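Local coordinates for protein antigen 43 (Escherichia coli, PDB 4KH3) that mediates bacterial clumping by self-association, as the passenger (alpha) domain of an AIDA-type autotransporter built as a long beta-helix, at residues T202-G207 against T218-N223; D225-I230 against K246-A251; T240-G245 against T259-G264. All coordinates share one frame; numbering follows the deposited sequence.

Contact 1: T202-G207 against T218-N223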
ATOM      1  N   THR A 202      12.183 -12.522  -4.466  1.00 21.98           N
ATOM      2  CA  THR A 202      10.996 -12.074  -5.144  1.00 15.10           C
ATOM      3  C   THR A 202      11.269 -10.694  -5.697  1.00 19.06           C
ATOM      4  O   THR A 202      11.752  -9.803  -4.990  1.00 21.41           O
ATOM      5  CB  THR A 202       9.797 -12.029  -4.176  1.00 19.88           C
ATOM      6  OG1 THR A 202       9.646 -13.307  -3.550  1.00 21.35           O
ATOM      7  CG2 THR A 202       8.524 -11.678  -4.907  1.00 16.19           C
ATOM      8  N   ARG A 203      10.975 -10.528  -6.977  1.00 15.91           N
ATOM      9  CA  ARG A 203      11.190  -9.271  -7.642  1.00 17.13           C
ATOM     10  C   ARG A 203       9.833  -8.629  -7.908  1.00 14.13           C
ATOM     11  O   ARG A 203       9.032  -9.146  -8.673  1.00 16.78           O
ATOM     12  CB  ARG A 203      11.964  -9.503  -8.936  1.00 14.61           C
ATOM     13  CG  ARG A 203      12.396  -8.239  -9.637  1.00 18.30           C
ATOM     14  CD  ARG A 203      12.961  -8.560 -10.996  1.00 21.07           C
ATOM     15  NE  ARG A 203      14.422  -8.466 -11.117  1.00 16.64           N
ATOM     16  CZ  ARG A 203      15.217  -9.491 -11.414  1.00 21.14           C
ATOM     17  NH1 ARG A 203      14.708 -10.711 -11.583  1.00 21.73           N
ATOM     18  NH2 ARG A 203      16.525  -9.307 -11.553  1.00 18.34           N
ATOM     19  N   LEU A 204       9.561  -7.515  -7.249  1.00 13.95           N
ATOM     20  CA  LEU A 204       8.292  -6.844  -7.457  1.00 16.40           C
ATOM     21  C   LEU A 204       8.471  -5.802  -8.548  1.00 21.33           C
ATOM     22  O   LEU A 204       8.897  -4.672  -8.283  1.00 16.77           O
ATOM     23  CB  LEU A 204       7.791  -6.210  -6.163  1.00 16.12           C
ATOM     24  CG  LEU A 204       7.688  -7.176  -4.983  1.00 15.76           C
ATOM     25  CD1 LEU A 204       7.188  -6.458  -3.726  1.00 14.76           C
ATOM     26  CD2 LEU A 204       6.788  -8.368  -5.341  1.00 14.60           C
ATOM     27  N   GLU A 205       8.177  -6.210  -9.781  1.00 17.19           N
ATOM     28  CA  GLU A 205       8.264  -5.332 -10.936  1.00 16.98           C
ATOM     29  C   GLU A 205       6.919  -4.612 -11.100  1.00 15.60           C
ATOM     30  O   GLU A 205       6.232  -4.767 -12.103  1.00 17.19           O
ATOM     31  CB  GLU A 205       8.611  -6.161 -12.177  1.00 21.67           C
ATOM     32  CG  GLU A 205       9.091  -5.347 -13.362  1.00 27.40           C
ATOM     33  CD  GLU A 205      10.418  -4.635 -13.101  1.00 31.76           C
ATOM     34  OE1 GLU A 205      11.236  -5.144 -12.309  1.00 27.78           O
ATOM     35  OE2 GLU A 205      10.640  -3.560 -13.696  1.00 35.18           O
ATOM     36  N   GLY A 206       6.540  -3.843 -10.084  1.00 17.46           N
ATOM     37  CA  GLY A 206       5.238  -3.202 -10.041  1.00 13.47           C
ATOM     38  C   GLY A 206       4.207  -4.000  -9.254  1.00 18.79           C
ATOM     39  O   GLY A 206       3.110  -3.510  -8.951  1.00 13.94           O
ATOM     40  N   GLY A 207       4.555  -5.242  -8.923  1.00 14.78           N
ATOM     41  CA  GLY A 207       3.624  -6.136  -8.256  1.00 12.39           C
ATOM     42  C   GLY A 207       3.613  -6.038  -6.737  1.00 18.91           C
ATOM     43  O   GLY A 207       4.360  -5.252  -6.135  1.00 16.13           O
ATOM     44  N   THR A 218      12.282 -13.457   2.182  1.00 21.34           N
ATOM     45  CA  THR A 218      13.698 -13.098   2.150  1.00 19.39           C
ATOM     46  C   THR A 218      14.104 -12.621   0.761  1.00 19.14           C
ATOM     47  O   THR A 218      13.673 -13.179  -0.246  1.00 21.05           O
ATOM     48  CB  THR A 218      14.589 -14.275   2.574  1.00 19.45           C
ATOM     49  OG1 THR A 218      14.468 -15.339   1.622  1.00 23.74           O
ATOM     50  CG2 THR A 218      14.181 -14.786   3.949  1.00 11.58           C
ATOM     51  N   GLU A 219      14.926 -11.579   0.719  1.00 20.55           N
ATOM     52  CA  GLU A 219      15.410 -11.018  -0.533  1.00 19.07           C
ATOM     53  C   GLU A 219      14.278 -10.587  -1.460  1.00 23.46           C
ATOM     54  O   GLU A 219      14.201 -11.024  -2.608  1.00 18.69           O
ATOM     55  CB  GLU A 219      16.348 -11.994  -1.253  1.00 21.59           C
ATOM     56  CG  GLU A 219      17.778 -11.986  -0.739  1.00 28.89           C
ATOM     57  CD  GLU A 219      17.992 -12.974   0.391  1.00 40.53           C
ATOM     58  OE1 GLU A 219      17.155 -13.895   0.547  1.00 33.56           O
ATOM     59  OE2 GLU A 219      18.999 -12.828   1.115  1.00 38.12           O
ATOM     60  N   THR A 220      13.381  -9.750  -0.954  1.00 23.14           N
ATOM     61  CA  THR A 220      12.388  -9.149  -1.823  1.00 16.67           C
ATOM     62  C   THR A 220      12.989  -7.902  -2.433  1.00 20.10           C
ATOM     63  O   THR A 220      13.547  -7.059  -1.737  1.00 23.33           O
ATOM     64  CB  THR A 220      11.075  -8.835  -1.097  1.00 17.59           C
ATOM     65  OG1 THR A 220      10.459 -10.063  -0.701  1.00 22.74           O
ATOM     66  CG2 THR A 220      10.112  -8.097  -2.017  1.00 15.26           C
ATOM     67  N   LEU A 221      12.905  -7.809  -3.752  1.00 22.23           N
ATOM     68  CA  LEU A 221      13.433  -6.679  -4.473  1.00 14.61           C
ATOM     69  C   LEU A 221      12.267  -5.848  -5.004  1.00 18.78           C
ATOM     70  O   LEU A 221      11.500  -6.297  -5.861  1.00 19.71           O
ATOM     71  CB  LEU A 221      14.320  -7.188  -5.595  1.00 18.91           C
ATOM     72  CG  LEU A 221      14.847  -6.176  -6.599  1.00 25.38           C
ATOM     73  CD1 LEU A 221      15.625  -5.072  -5.886  1.00 16.42           C
ATOM     74  CD2 LEU A 221      15.707  -6.914  -7.607  1.00 17.60           C
ATOM     75  N   ILE A 222      12.116  -4.646  -4.465  1.00 17.46           N
ATOM     76  CA  ILE A 222      10.959  -3.818  -4.765  1.00 19.48           C
ATOM     77  C   ILE A 222      11.317  -2.764  -5.796  1.00 20.58           C
ATOM     78  O   ILE A 222      11.868  -1.714  -5.457  1.00 20.46           O
ATOM     79  CB  ILE A 222      10.417  -3.097  -3.503  1.00 17.66           C
ATOM     80  CG1 ILE A 222      10.357  -4.042  -2.306  1.00 18.90           C
ATOM     81  CG2 ILE A 222       9.044  -2.513  -3.767  1.00 10.90           C
ATOM     82  CD1 ILE A 222       9.849  -3.365  -1.029  1.00 16.89           C
ATOM     83  N   ASN A 223      11.012  -3.038  -7.058  1.00 16.67           N
ATOM     84  CA  ASN A 223      11.266  -2.049  -8.085  1.00 15.53           C
ATOM     85  C   ASN A 223      10.105  -1.063  -8.169  1.00 23.63           C
ATOM     86  O   ASN A 223       9.188  -1.108  -7.343  1.00 18.65           O
ATOM     87  CB  ASN A 223      11.551  -2.710  -9.422  1.00 22.18           C
ATOM     88  CG  ASN A 223      12.874  -3.442  -9.426  1.00 22.36           C
ATOM     89  OD1 ASN A 223      13.829  -2.998  -8.809  1.00 25.42           O
ATOM     90  ND2 ASN A 223      12.934  -4.565 -10.123  1.00 23.79           N
TER
HETATM   91  O   HOH W   1      10.949 -12.638  -1.254  1.00 14.41           O
HETATM   92  O   HOH W   2      15.369  -5.991 -11.183  1.00 34.52           O

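Contact 2: D225-I230 against K246-A251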
ATOM      1  N   ASP A 225       6.939   1.101  -8.366  1.00 16.49           N
ATOM      2  CA  ASP A 225       5.527   0.790  -8.119  1.00 19.89           C
ATOM      3  C   ASP A 225       5.290  -0.530  -7.400  1.00 22.57           C
ATOM      4  O   ASP A 225       4.140  -0.898  -7.151  1.00 23.58           O
ATOM      5  CB  ASP A 225       4.706   0.843  -9.415  1.00 21.36           C
ATOM      6  CG  ASP A 225       4.684   2.224 -10.019  1.00 31.81           C
ATOM      7  OD1 ASP A 225       4.598   3.204  -9.246  1.00 32.11           O
ATOM      8  OD2 ASP A 225       4.768   2.333 -11.258  1.00 45.44           O
ATOM      9  N   GLY A 226       6.371  -1.242  -7.080  1.00 14.12           N
ATOM     10  CA  GLY A 226       6.275  -2.438  -6.272  1.00 18.13           C
ATOM     11  C   GLY A 226       5.827  -2.117  -4.852  1.00 18.42           C
ATOM     12  O   GLY A 226       6.035  -1.017  -4.342  1.00 18.36           O
ATOM     13  N   TRP A 227       5.228  -3.096  -4.202  1.00 16.49           N
ATOM     14  CA  TRP A 227       4.692  -2.900  -2.875  1.00 18.16           C
ATOM     15  C   TRP A 227       4.881  -4.175  -2.048  1.00 18.08           C
ATOM     16  O   TRP A 227       4.261  -5.204  -2.339  1.00 19.45           O
ATOM     17  CB  TRP A 227       3.212  -2.551  -2.999  1.00 19.91           C
ATOM     18  CG  TRP A 227       2.559  -2.035  -1.734  1.00 29.70           C
ATOM     19  CD1 TRP A 227       3.165  -1.401  -0.692  1.00 19.63           C
ATOM     20  CD2 TRP A 227       1.167  -2.122  -1.394  1.00 23.58           C
ATOM     21  NE1 TRP A 227       2.240  -1.089   0.277  1.00 21.06           N
ATOM     22  CE2 TRP A 227       1.002  -1.506  -0.136  1.00 24.34           C
ATOM     23  CE3 TRP A 227       0.041  -2.648  -2.040  1.00 22.97           C
ATOM     24  CZ2 TRP A 227      -0.238  -1.407   0.499  1.00 31.01           C
ATOM     25  CZ3 TRP A 227      -1.202  -2.548  -1.410  1.00 25.78           C
ATOM     26  CH2 TRP A 227      -1.328  -1.930  -0.154  1.00 25.04           C
ATOM     27  N   GLN A 228       5.757  -4.127  -1.045  1.00 13.75           N
ATOM     28  CA  GLN A 228       5.873  -5.241  -0.109  1.00 13.26           C
ATOM     29  C   GLN A 228       5.179  -4.883   1.202  1.00 16.37           C
ATOM     30  O   GLN A 228       5.487  -3.865   1.806  1.00 13.99           O
ATOM     31  CB  GLN A 228       7.334  -5.618   0.157  1.00 14.26           C
ATOM     32  CG  GLN A 228       7.454  -6.800   1.107  1.00 12.54           C
ATOM     33  CD  GLN A 228       8.878  -7.163   1.433  1.00 20.09           C
ATOM     34  OE1 GLN A 228       9.760  -6.301   1.468  1.00 18.12           O
ATOM     35  NE2 GLN A 228       9.116  -8.450   1.689  1.00 16.12           N
ATOM     36  N   VAL A 229       4.234  -5.715   1.631  1.00 19.73           N
ATOM     37  CA  VAL A 229       3.445  -5.419   2.823  1.00 15.22           C
ATOM     38  C   VAL A 229       3.705  -6.472   3.876  1.00 20.56           C
ATOM     39  O   VAL A 229       3.462  -7.662   3.647  1.00 22.95           O
ATOM     40  CB  VAL A 229       1.933  -5.392   2.525  1.00 18.48           C
ATOM     41  CG1 VAL A 229       1.145  -5.166   3.807  1.00 20.77           C
ATOM     42  CG2 VAL A 229       1.611  -4.316   1.516  1.00 19.16           C
ATOM     43  N   ILE A 230       4.214  -6.040   5.028  1.00 16.19           N
ATOM     44  CA  ILE A 230       4.433  -6.957   6.139  1.00 14.40           C
ATOM     45  C   ILE A 230       3.345  -6.771   7.188  1.00 20.38           C
ATOM     46  O   ILE A 230       3.327  -5.771   7.914  1.00 24.66           O
ATOM     47  CB  ILE A 230       5.808  -6.759   6.768  1.00 21.66           C
ATOM     48  CG1 ILE A 230       6.878  -6.636   5.673  1.00 18.52           C
ATOM     49  CG2 ILE A 230       6.134  -7.921   7.672  1.00 14.10           C
ATOM     50  CD1 ILE A 230       6.995  -7.871   4.820  1.00 20.45           C
ATOM     51  N   LYS A 246       7.757   0.590  -2.677  1.00 22.83           N
ATOM     52  CA  LYS A 246       7.326   0.882  -1.323  1.00 16.05           C
ATOM     53  C   LYS A 246       7.351  -0.353  -0.446  1.00 20.20           C
ATOM     54  O   LYS A 246       6.791  -1.396  -0.804  1.00 17.89           O
ATOM     55  CB  LYS A 246       5.927   1.491  -1.321  1.00 16.79           C
ATOM     56  CG  LYS A 246       5.317   1.629   0.067  1.00 13.33           C
ATOM     57  CD  LYS A 246       3.870   2.104  -0.023  1.00 18.03           C
ATOM     58  CE  LYS A 246       3.778   3.451  -0.719  1.00 17.39           C
ATOM     59  NZ  LYS A 246       2.381   3.986  -0.798  1.00 24.01           N
ATOM     60  N   LEU A 247       8.007  -0.230   0.703  1.00 15.86           N
ATOM     61  CA  LEU A 247       7.896  -1.244   1.735  1.00 13.87           C
ATOM     62  C   LEU A 247       7.000  -0.713   2.843  1.00 16.39           C
ATOM     63  O   LEU A 247       7.181   0.395   3.318  1.00 22.64           O
ATOM     64  CB  LEU A 247       9.266  -1.597   2.297  1.00 15.30           C
ATOM     65  CG  LEU A 247       9.164  -2.409   3.585  1.00 19.66           C
ATOM     66  CD1 LEU A 247       8.516  -3.773   3.300  1.00 12.35           C
ATOM     67  CD2 LEU A 247      10.538  -2.553   4.199  1.00 15.50           C
ATOM     68  N   GLN A 248       6.023  -1.507   3.241  1.00 19.36           N
ATOM     69  CA  GLN A 248       5.106  -1.123   4.293  1.00 17.92           C
ATOM     70  C   GLN A 248       5.105  -2.189   5.394  1.00 22.98           C
ATOM     71  O   GLN A 248       4.797  -3.368   5.148  1.00 19.93           O
ATOM     72  CB  GLN A 248       3.703  -0.945   3.718  1.00 21.96           C
ATOM     73  CG  GLN A 248       2.647  -0.604   4.751  1.00 25.09           C
ATOM     74  CD  GLN A 248       1.322  -0.202   4.118  1.00 31.56           C
ATOM     75  OE1 GLN A 248       1.278   0.439   3.056  1.00 27.44           O
ATOM     76  NE2 GLN A 248       0.234  -0.589   4.762  1.00 34.52           N
ATOM     77  N   VAL A 249       5.468  -1.773   6.602  1.00 16.87           N
ATOM     78  CA  VAL A 249       5.536  -2.687   7.740  1.00 20.39           C
ATOM     79  C   VAL A 249       4.507  -2.278   8.774  1.00 18.32           C
ATOM     80  O   VAL A 249       4.654  -1.244   9.412  1.00 21.49           O
ATOM     81  CB  VAL A 249       6.932  -2.682   8.382  1.00 21.07           C
ATOM     82  CG1 VAL A 249       7.029  -3.764   9.437  1.00 17.83           C
ATOM     83  CG2 VAL A 249       8.001  -2.896   7.319  1.00 17.10           C
ATOM     84  N   ASN A 250       3.445  -3.070   8.915  1.00 19.44           N
ATOM     85  CA  ASN A 250       2.389  -2.748   9.865  1.00 19.41           C
ATOM     86  C   ASN A 250       2.846  -2.959  11.290  1.00 25.24           C
ATOM     87  O   ASN A 250       3.891  -3.577  11.542  1.00 22.17           O
ATOM     88  CB  ASN A 250       1.159  -3.627   9.649  1.00 20.55           C
ATOM     89  CG  ASN A 250       0.498  -3.391   8.332  1.00 23.60           C
ATOM     90  OD1 ASN A 250       0.747  -2.383   7.673  1.00 28.69           O
ATOM     91  ND2 ASN A 250      -0.374  -4.315   7.936  1.00 23.90           N
ATOM     92  N   ALA A 251       2.023  -2.473  12.213  1.00 18.63           N
ATOM     93  CA  ALA A 251       2.184  -2.749  13.630  1.00 26.36           C
ATOM     94  C   ALA A 251       2.402  -4.240  13.875  1.00 23.40           C
ATOM     95  O   ALA A 251       1.653  -5.069  13.369  1.00 22.50           O
ATOM     96  CB  ALA A 251       0.964  -2.269  14.381  1.00 22.22           C
TER

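Contact 3: T240-G245 against T259-G264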
ATOM      1  N   THR A 240      15.086  -4.856  -0.495  1.00 20.26           N
ATOM      2  CA  THR A 240      15.680  -3.716  -1.153  1.00 21.26           C
ATOM      3  C   THR A 240      14.530  -2.916  -1.724  1.00 20.05           C
ATOM      4  O   THR A 240      13.698  -3.455  -2.445  1.00 21.61           O
ATOM      5  CB  THR A 240      16.647  -4.155  -2.276  1.00 17.71           C
ATOM      6  OG1 THR A 240      17.784  -4.785  -1.685  1.00 25.76           O
ATOM      7  CG2 THR A 240      17.108  -2.972  -3.093  1.00 14.66           C
ATOM      8  N   ILE A 241      14.473  -1.637  -1.376  1.00 17.01           N
ATOM      9  CA  ILE A 241      13.458  -0.751  -1.904  1.00 15.70           C
ATOM     10  C   ILE A 241      14.133   0.164  -2.907  1.00 20.53           C
ATOM     11  O   ILE A 241      14.995   0.968  -2.547  1.00 23.45           O
ATOM     12  CB  ILE A 241      12.854   0.134  -0.806  1.00 19.00           C
ATOM     13  CG1 ILE A 241      12.545  -0.674   0.456  1.00 19.83           C
ATOM     14  CG2 ILE A 241      11.608   0.846  -1.316  1.00 16.99           C
ATOM     15  CD1 ILE A 241      12.256   0.212   1.668  1.00 15.11           C
ATOM     16  N   ASN A 242      13.754   0.050  -4.169  1.00 21.00           N
ATOM     17  CA  ASN A 242      14.285   0.966  -5.170  1.00 23.23           C
ATOM     18  C   ASN A 242      13.411   2.191  -5.359  1.00 24.60           C
ATOM     19  O   ASN A 242      12.375   2.337  -4.698  1.00 19.84           O
ATOM     20  CB  ASN A 242      14.527   0.247  -6.487  1.00 21.47           C
ATOM     21  CG  ASN A 242      15.800  -0.556  -6.461  1.00 29.68           C
ATOM     22  OD1 ASN A 242      16.807  -0.101  -5.931  1.00 28.08           O
ATOM     23  ND2 ASN A 242      15.760  -1.767  -7.005  1.00 24.98           N
ATOM     24  N   GLN A 243      13.832   3.074  -6.257  1.00 20.18           N
ATOM     25  CA  GLN A 243      13.103   4.307  -6.477  1.00 20.81           C
ATOM     26  C   GLN A 243      11.637   4.038  -6.816  1.00 25.88           C
ATOM     27  O   GLN A 243      11.333   3.286  -7.745  1.00 26.55           O
ATOM     28  CB  GLN A 243      13.768   5.129  -7.577  1.00 28.93           C
ATOM     29  CG  GLN A 243      13.280   6.569  -7.595  1.00 38.50           C
ATOM     30  CD  GLN A 243      13.618   7.298  -8.875  1.00 38.87           C
ATOM     31  OE1 GLN A 243      14.390   6.810  -9.703  1.00 42.09           O
ATOM     32  NE2 GLN A 243      13.032   8.474  -9.049  1.00 47.14           N
ATOM     33  N   LYS A 244      10.739   4.639  -6.037  1.00 24.17           N
ATOM     34  CA  LYS A 244       9.283   4.523  -6.233  1.00 25.89           C
ATOM     35  C   LYS A 244       8.693   3.133  -5.948  1.00 22.51           C
ATOM     36  O   LYS A 244       7.534   2.861  -6.270  1.00 24.85           O
ATOM     37  CB  LYS A 244       8.839   5.064  -7.604  1.00 25.65           C
ATOM     38  CG  LYS A 244       8.623   6.584  -7.605  1.00 43.20           C
ATOM     39  CD  LYS A 244       8.754   7.201  -9.000  1.00 63.05           C
ATOM     40  CE  LYS A 244       9.081   8.702  -8.930  1.00 57.89           C
ATOM     41  NZ  LYS A 244       7.969   9.527  -8.355  1.00 46.34           N
ATOM     42  N   GLY A 245       9.493   2.266  -5.336  1.00 14.51           N
ATOM     43  CA  GLY A 245       8.970   1.061  -4.719  1.00 15.59           C
ATOM     44  C   GLY A 245       8.602   1.403  -3.291  1.00 18.07           C
ATOM     45  O   GLY A 245       9.065   2.404  -2.743  1.00 19.09           O
ATOM     46  N   THR A 259      17.496  -2.486   2.728  1.00 21.33           N
ATOM     47  CA  THR A 259      18.313  -1.531   1.995  1.00 14.29           C
ATOM     48  C   THR A 259      17.377  -0.608   1.255  1.00 20.23           C
ATOM     49  O   THR A 259      16.754  -0.992   0.264  1.00 24.63           O
ATOM     50  CB  THR A 259      19.252  -2.220   1.008  1.00 22.25           C
ATOM     51  OG1 THR A 259      20.151  -3.076   1.727  1.00 20.46           O
ATOM     52  CG2 THR A 259      20.043  -1.191   0.226  1.00 15.39           C
ATOM     53  N   GLN A 260      17.257   0.606   1.768  1.00 18.99           N
ATOM     54  CA  GLN A 260      16.350   1.591   1.211  1.00 18.78           C
ATOM     55  C   GLN A 260      17.141   2.556   0.343  1.00 25.79           C
ATOM     56  O   GLN A 260      17.844   3.433   0.861  1.00 23.49           O
ATOM     57  CB  GLN A 260      15.635   2.334   2.348  1.00 16.49           C
ATOM     58  CG  GLN A 260      14.810   3.529   1.902  1.00 21.68           C
ATOM     59  CD  GLN A 260      14.102   4.186   3.066  1.00 23.33           C
ATOM     60  OE1 GLN A 260      13.714   3.515   4.021  1.00 22.17           O
ATOM     61  NE2 GLN A 260      13.939   5.500   3.001  1.00 19.53           N
ATOM     62  N   ASN A 261      17.048   2.376  -0.975  1.00 20.97           N
ATOM     63  CA  ASN A 261      17.736   3.256  -1.915  1.00 18.38           C
ATOM     64  C   ASN A 261      16.989   4.554  -2.079  1.00 23.40           C
ATOM     65  O   ASN A 261      15.829   4.671  -1.648  1.00 18.52           O
ATOM     66  CB  ASN A 261      17.932   2.577  -3.271  1.00 17.89           C
ATOM     67  CG  ASN A 261      18.898   1.420  -3.194  1.00 20.31           C
ATOM     68  OD1 ASN A 261      19.881   1.468  -2.447  1.00 28.41           O
ATOM     69  ND2 ASN A 261      18.614   0.358  -3.934  1.00 18.77           N
ATOM     70  N   THR A 262      17.657   5.524  -2.702  1.00 19.62           N
ATOM     71  CA  THR A 262      17.096   6.858  -2.885  1.00 19.92           C
ATOM     72  C   THR A 262      15.765   6.798  -3.603  1.00 21.04           C
ATOM     73  O   THR A 262      15.629   6.134  -4.633  1.00 25.61           O
ATOM     74  CB  THR A 262      18.051   7.774  -3.682  1.00 26.52           C
ATOM     75  OG1 THR A 262      19.343   7.747  -3.075  1.00 38.18           O
ATOM     76  CG2 THR A 262      17.537   9.218  -3.696  1.00 16.70           C
ATOM     77  N   GLY A 263      14.779   7.493  -3.052  1.00 19.45           N
ATOM     78  CA  GLY A 263      13.456   7.502  -3.636  1.00 19.26           C
ATOM     79  C   GLY A 263      12.612   6.319  -3.214  1.00 22.67           C
ATOM     80  O   GLY A 263      11.450   6.210  -3.602  1.00 24.05           O
ATOM     81  N   GLY A 264      13.194   5.426  -2.418  1.00 20.11           N
ATOM     82  CA  GLY A 264      12.449   4.291  -1.904  1.00 17.89           C
ATOM     83  C   GLY A 264      11.488   4.731  -0.819  1.00 21.45           C
ATOM     84  O   GLY A 264      11.854   5.514   0.058  1.00 23.10           O
TER

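Contact 1: T202-G207 against T218-N223
Thr202, Arg203 and Leu204 pair in parallel with Thr220, Leu221 and Ile222, the strand axes 4.6 Å apart and inclined by 15°, and the backbone hydrogen bonds alternate in direction between the two strands, as in parallel pairing: Thr202 N to Glu219 O, Leu221 N to Thr202 O, Leu204 N to Leu221 O and Asn223 N to Leu204 O. Matched residues point to the same face. The inward one carries Thr202, Leu204, Thr220 and Ile222. There Leu204 CD1 lies against the methyl of Thr220, 3.8 Å from CG2, and approaches CG1 of Ile222 at 4.2 Å, so aliphatic carbons of successive coils stack on one another in the interior. Both threonines hold OG1 beside their own backbone N, which turns the two hydroxyls to one water. That water lies 2.7 Å from Thr202 OG1 and gives protons to Thr220 OG1 and to Thr218 O, while Thr220 OG1 is also hydrogen-bonded to Gln209 OE1. On the outer face Arg203 and Leu221 run side by side: Leu221 CD2 lies 4.1 Å from Arg203 CG and about as far from NE, while the guanidinium goes on outward. At the far end Glu205 is the centre of an inverse gamma turn. Its chain bends at chi2 (65°) and brings OE1 back to Asn223 ND2 at 2.8 Å, on the syn side of the carboxylate and somewhat out of its plane. A second water accepts from both Arg203 NE, 2.7 Å away, and Asn223 ND2. The amide nitrogen thus has an acid and a water as acceptors, and Asn223 ties the end of its strand to the turn at Glu205, while the inward hydroxyls are satisfied by water and glutamine.

Contact 2: D225-I230 against K246-A251
Trp227 to Ile230 runs parallel to Lys246 to Val249 at an axis separation of 4.8 Å, only 9° from perfect alignment, and five backbone hydrogen bonds join them, from Lys246 N to Gly226 O through to Asn250 N to Ile230 O. On the outer face Trp227 projects alongside Lys246 and Gln248. With CG anti to the backbone N (chi1 -168°), its indole swings toward the next coil: Lys246 CD packs 3.6 Å from NE1, and Gln248 OE1 sits near the ring plane at the edge, where NE1 makes a weak hydrogen bond of 3.3 Å. Val229 CG2 covers part of one ring face. A large ring suits this place because it packs alongside the lysine methylenes while its one N-H makes that weak bond to the glutamine. On the inner face the extended Gln228 lies beside Leu247, whose CD1 reaches to 3.4 Å from OE1. This buried amide is satisfied by neighbours, OE1 by Thr239 OG1 and NE2, weakly, by Gln209 OE1. Farther along, Ile230 CG1 meets Leu247 CD1 at 4.1 Å, and its CB faces Val249 CG1 at 4.2 Å, an apolar filling for the interior. The pair continues in both directions along the beta-helix: strand 208-211 bonds to Trp227 and Val229, and strand 265-269 packs against Lys246, Leu247 and Gln248.

Contact 3: T240-G245 against T259-G264
Two corners of successive beta-helix coils stack here, where Thr240-Ile241 and Thr259-Gln260 pair in parallel and then both chains enter type II beta turns, Asn242 to Gly245 and Asn261 to Gly264. Ile241 is gripped at both backbone ends, its N bonding to Thr259 O and its O taking the N-H of Asn261. On the outer face Thr240 and Thr259 lie side by side, OG1 of Thr240 4.0 Å from CB of Thr259. On the inner face Ile241 spreads its two branches: CD1 rests 4.0 Å from Gln260 CB, and CG2 packs 3.6 Å from the bare CA of Gly264, where a side chain would clash. Gln260 sends its buried NE2 to Val294 O. Beyond the strands Asn261 ND2 donates to Asn242 OD1 at 2.7 Å, the amide planes nearly parallel, 17° apart. The turns themselves are joined by Lys244 N to Gly263 O at 3.0 Å, a donor standing above the carbonyl plane; Asn297 ND2 donates to the same oxygen. Gly263 adopts positive phi (84°), natural for glycine at the third position of a type II turn, and lies against Gln243. Since Asn242 ND2 also donates to Asn223 OD1, three asparagines of successive coils form a short relay, consistent with a corner held at the same place in these coils.

In the fold
Following the chain, residues 202-207 meet 218-223 one coil later, so contact 1 closes a turn of the beta-helix before the others begin. The chain then passes along strand 227-230, round through 240-245 and on to 246-251, where contact 2 closes; contact 3 closes when 259-264 reaches 240-245. Contact 3 thus opens within the loop of contact 2 and closes after it, so the two cross, while contact 1 stands in series with both. They also touch one another: Ile222 bonds to Thr240 and Asn242, Gly207 to Trp227, and Asp225 to Lys244. Contacts 1 and 3 share a face, strands 216-222 and 240-241 being neighbours, and contact 2 lies on another.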